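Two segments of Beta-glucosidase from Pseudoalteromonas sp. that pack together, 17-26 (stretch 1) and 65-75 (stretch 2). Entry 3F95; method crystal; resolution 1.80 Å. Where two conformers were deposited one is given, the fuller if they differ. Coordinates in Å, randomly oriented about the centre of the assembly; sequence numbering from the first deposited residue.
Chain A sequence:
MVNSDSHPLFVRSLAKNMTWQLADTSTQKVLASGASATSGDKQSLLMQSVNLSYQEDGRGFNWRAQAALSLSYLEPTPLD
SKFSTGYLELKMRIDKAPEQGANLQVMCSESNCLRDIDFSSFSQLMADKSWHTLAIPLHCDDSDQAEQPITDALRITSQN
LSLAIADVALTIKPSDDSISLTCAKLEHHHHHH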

# COMPACT_ATOMS: atom_id res chain seq x y z
N ASN A 17 -14.78 -5.99 -1.91
CA ASN A 17 -14.95 -4.54 -1.84
C ASN A 17 -13.66 -3.75 -2.09
O ASN A 17 -13.64 -2.57 -1.79
CB ASN A 17 -15.53 -4.19 -0.42
CG ASN A 17 -15.99 -2.72 -0.27
OD1 ASN A 17 -16.44 -2.07 -1.24
ND2 ASN A 17 -15.93 -2.21 0.98
N MET A 18 -12.63 -4.36 -2.68
CA MET A 18 -11.34 -3.67 -2.87
C MET A 18 -10.90 -3.54 -4.33
O MET A 18 -11.17 -4.41 -5.16
CB MET A 18 -10.19 -4.33 -2.08
CG MET A 18 -10.47 -4.73 -0.64
SD MET A 18 -10.92 -3.36 0.39
CE MET A 18 -9.42 -2.37 0.41
N THR A 19 -10.18 -2.45 -4.62
CA THR A 19 -9.52 -2.25 -5.92
C THR A 19 -8.20 -1.58 -5.71
O THR A 19 -8.00 -0.86 -4.74
CB THR A 19 -10.04 -1.07 -6.81
OG1 THR A 19 -11.07 -0.29 -6.21
CG2 THR A 19 -10.19 -1.41 -8.22
N TRP A 20 -7.33 -1.74 -6.71
CA TRP A 20 -6.18 -0.86 -6.84
C TRP A 20 -6.67 0.39 -7.58
O TRP A 20 -7.58 0.33 -8.46
CB TRP A 20 -5.09 -1.53 -7.67
CG TRP A 20 -4.57 -2.82 -7.11
CD1 TRP A 20 -4.81 -4.06 -7.57
CD2 TRP A 20 -3.69 -2.96 -5.99
NE1 TRP A 20 -4.16 -5.00 -6.78
CE2 TRP A 20 -3.44 -4.35 -5.82
CE3 TRP A 20 -3.10 -2.06 -5.10
CZ2 TRP A 20 -2.62 -4.86 -4.79
CZ3 TRP A 20 -2.27 -2.56 -4.07
CH2 TRP A 20 -2.04 -3.95 -3.94
N GLN A 21 -6.10 1.53 -7.22
CA GLN A 21 -6.40 2.80 -7.87
C GLN A 21 -5.11 3.45 -8.32
O GLN A 21 -4.25 3.75 -7.49
CB GLN A 21 -7.15 3.76 -6.93
CG GLN A 21 -8.58 3.39 -6.67
CD GLN A 21 -9.44 4.53 -6.11
OE1 GLN A 21 -9.37 5.68 -6.55
NE2 GLN A 21 -10.29 4.18 -5.17
N LEU A 22 -4.98 3.72 -9.62
CA LEU A 22 -3.77 4.34 -10.17
C LEU A 22 -4.16 5.75 -10.64
O LEU A 22 -4.92 5.89 -11.61
CB LEU A 22 -3.23 3.52 -11.34
CG LEU A 22 -2.49 2.18 -11.08
CD1 LEU A 22 -3.40 1.14 -10.43
CD2 LEU A 22 -1.90 1.61 -12.39
N ALA A 23 -3.70 6.75 -9.89
CA ALA A 23 -4.13 8.14 -10.09
C ALA A 23 -2.95 9.05 -10.42
O ALA A 23 -2.18 9.50 -9.53
CB ALA A 23 -4.92 8.65 -8.86
N ASP A 24 -2.77 9.31 -11.71
CA ASP A 24 -1.69 10.22 -12.14
C ASP A 24 -2.22 11.67 -12.28
O ASP A 24 -3.31 11.97 -11.82
CB ASP A 24 -0.98 9.71 -13.39
CG ASP A 24 -1.90 9.58 -14.60
OD1 ASP A 24 -2.97 10.25 -14.63
OD2 ASP A 24 -1.57 8.81 -15.51
N THR A 25 -1.46 12.54 -12.94
CA THR A 25 -1.85 13.96 -13.03
C THR A 25 -2.81 14.21 -14.21
O THR A 25 -3.24 15.35 -14.45
CB THR A 25 -0.63 14.89 -13.15
OG1 THR A 25 0.17 14.49 -14.27
CG2 THR A 25 0.23 14.81 -11.83
N SER A 26 -3.19 13.14 -14.89
CA SER A 26 -4.13 13.23 -16.00
C SER A 26 -5.57 13.34 -15.53
O SER A 26 -5.86 13.26 -14.33
CB SER A 26 -3.98 12.05 -16.96
OG SER A 26 -4.66 10.90 -16.50
N ALA A 65 6.37 9.43 -13.05
CA ALA A 65 5.99 10.81 -12.77
C ALA A 65 5.02 10.83 -11.61
O ALA A 65 4.56 9.77 -11.18
CB ALA A 65 5.36 11.49 -14.01
N GLN A 66 4.72 12.04 -11.13
CA GLN A 66 3.78 12.26 -10.04
C GLN A 66 2.50 11.41 -10.13
O GLN A 66 1.75 11.53 -11.09
CB GLN A 66 3.39 13.74 -10.00
CG GLN A 66 2.44 14.06 -8.87
CD GLN A 66 3.10 13.95 -7.48
OE1 GLN A 66 4.31 14.13 -7.34
NE2 GLN A 66 2.30 13.67 -6.48
N ALA A 67 2.26 10.58 -9.12
CA ALA A 67 1.08 9.70 -9.13
C ALA A 67 0.89 9.09 -7.76
O ALA A 67 1.85 9.04 -6.98
CB ALA A 67 1.26 8.59 -10.15
N ALA A 68 -0.36 8.71 -7.48
CA ALA A 68 -0.72 8.02 -6.23
C ALA A 68 -1.27 6.64 -6.58
O ALA A 68 -2.17 6.50 -7.42
CB ALA A 68 -1.74 8.80 -5.46
N LEU A 69 -0.74 5.64 -5.90
CA LEU A 69 -1.31 4.30 -5.92
C LEU A 69 -2.09 4.13 -4.64
O LEU A 69 -1.57 4.44 -3.56
CB LEU A 69 -0.20 3.26 -5.91
CG LEU A 69 -0.73 1.84 -5.72
CD1 LEU A 69 -1.45 1.34 -7.03
CD2 LEU A 69 0.36 0.91 -5.23
N SER A 70 -3.33 3.66 -4.74
CA SER A 70 -4.09 3.28 -3.54
C SER A 70 -4.59 1.85 -3.63
O SER A 70 -4.86 1.33 -4.73
CB SER A 70 -5.29 4.23 -3.36
OG SER A 70 -4.84 5.58 -3.18
N LEU A 71 -4.71 1.21 -2.47
CA LEU A 71 -5.53 0.04 -2.33
C LEU A 71 -6.78 0.56 -1.61
O LEU A 71 -6.70 1.04 -0.46
CB LEU A 71 -4.80 -1.03 -1.49
CG LEU A 71 -5.60 -2.28 -1.15
CD1 LEU A 71 -6.04 -3.03 -2.39
CD2 LEU A 71 -4.74 -3.17 -0.21
N SER A 72 -7.92 0.50 -2.29
CA SER A 72 -9.06 1.31 -1.87
C SER A 72 -10.36 0.50 -1.78
O SER A 72 -10.50 -0.52 -2.44
CB SER A 72 -9.22 2.53 -2.79
OG SER A 72 -9.74 2.15 -4.04
N TYR A 73 -11.26 0.96 -0.92
CA TYR A 73 -12.56 0.35 -0.74
C TYR A 73 -13.50 0.90 -1.83
O TYR A 73 -13.47 2.09 -2.15
CB TYR A 73 -13.12 0.70 0.65
CG TYR A 73 -12.35 0.10 1.81
CD1 TYR A 73 -12.67 -1.16 2.31
CD2 TYR A 73 -11.32 0.80 2.42
CE1 TYR A 73 -11.98 -1.71 3.38
CE2 TYR A 73 -10.62 0.25 3.50
CZ TYR A 73 -10.96 -1.01 3.97
OH TYR A 73 -10.25 -1.56 5.04
N LEU A 74 -14.32 0.04 -2.40
CA LEU A 74 -15.21 0.49 -3.48
C LEU A 74 -16.23 1.52 -2.98
O LEU A 74 -16.59 2.46 -3.71
CB LEU A 74 -15.79 -0.70 -4.24
CG LEU A 74 -14.71 -1.34 -5.16
CD1 LEU A 74 -15.19 -2.62 -5.81
CD2 LEU A 74 -14.24 -0.36 -6.24
N GLU A 75 -16.64 1.39 -1.72
CA GLU A 75 -17.38 2.46 -1.05
C GLU A 75 -16.78 2.68 0.33
O GLU A 75 -16.29 1.72 0.91
CB GLU A 75 -18.86 2.10 -0.92
CG GLU A 75 -19.14 0.83 -0.15
CD GLU A 75 -20.61 0.61 0.11
OE1 GLU A 75 -20.94 0.12 1.21
OE2 GLU A 75 -21.44 0.92 -0.78
O HOH W 1 1.61 12.14 -13.55

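The two stretches form an antiparallel pair of strands, their N-to-C directions 160° apart and their axes 4.6 Å apart at closest approach, so a walk up stretch 2 runs down stretch 1. At the start, water 1 bridges the two stretches, donating to Gln66 O (2.5 Å) and accepting from Thr25 N (3.2 Å). Ala68 opens the regular ladder: Ala68 N to Ala23 O and Ala23 N to Ala68 O are both 2.9 Å, with angles of 169° and 161° that mark nearly straight hydrogen bonds. Leu69, in a non-hydrogen-bonded pair, instead offers CD1 to Leu22 CD1 at 3.9 Å, an apolar contact. Ser70 repeats the pair of hydrogen bonds with Gln21 (Gln21 N to Ser70 O 2.8 Å, Ser70 N to Gln21 O 2.9 Å). Leu71 CD1 sits 4.1 Å from the centroid of the Trp20 six-membered ring, 10° off its normal, a CH-pi contact over the face. Ser72 pairs with Thr19 (Ser72 N to Thr19 O 2.8 Å, Thr19 N to Ser72 O 2.9 Å), and its OG accepts a very short bond from Gln21 NE2, 2.4 Å, in the given conformers. Over the Tyr73 ring, Met18 CE lies 3.9 Å from the centroid and 7° off the normal. Finally, Leu74 N donates to Asn17 O at 2.8 Å, closing the ladder.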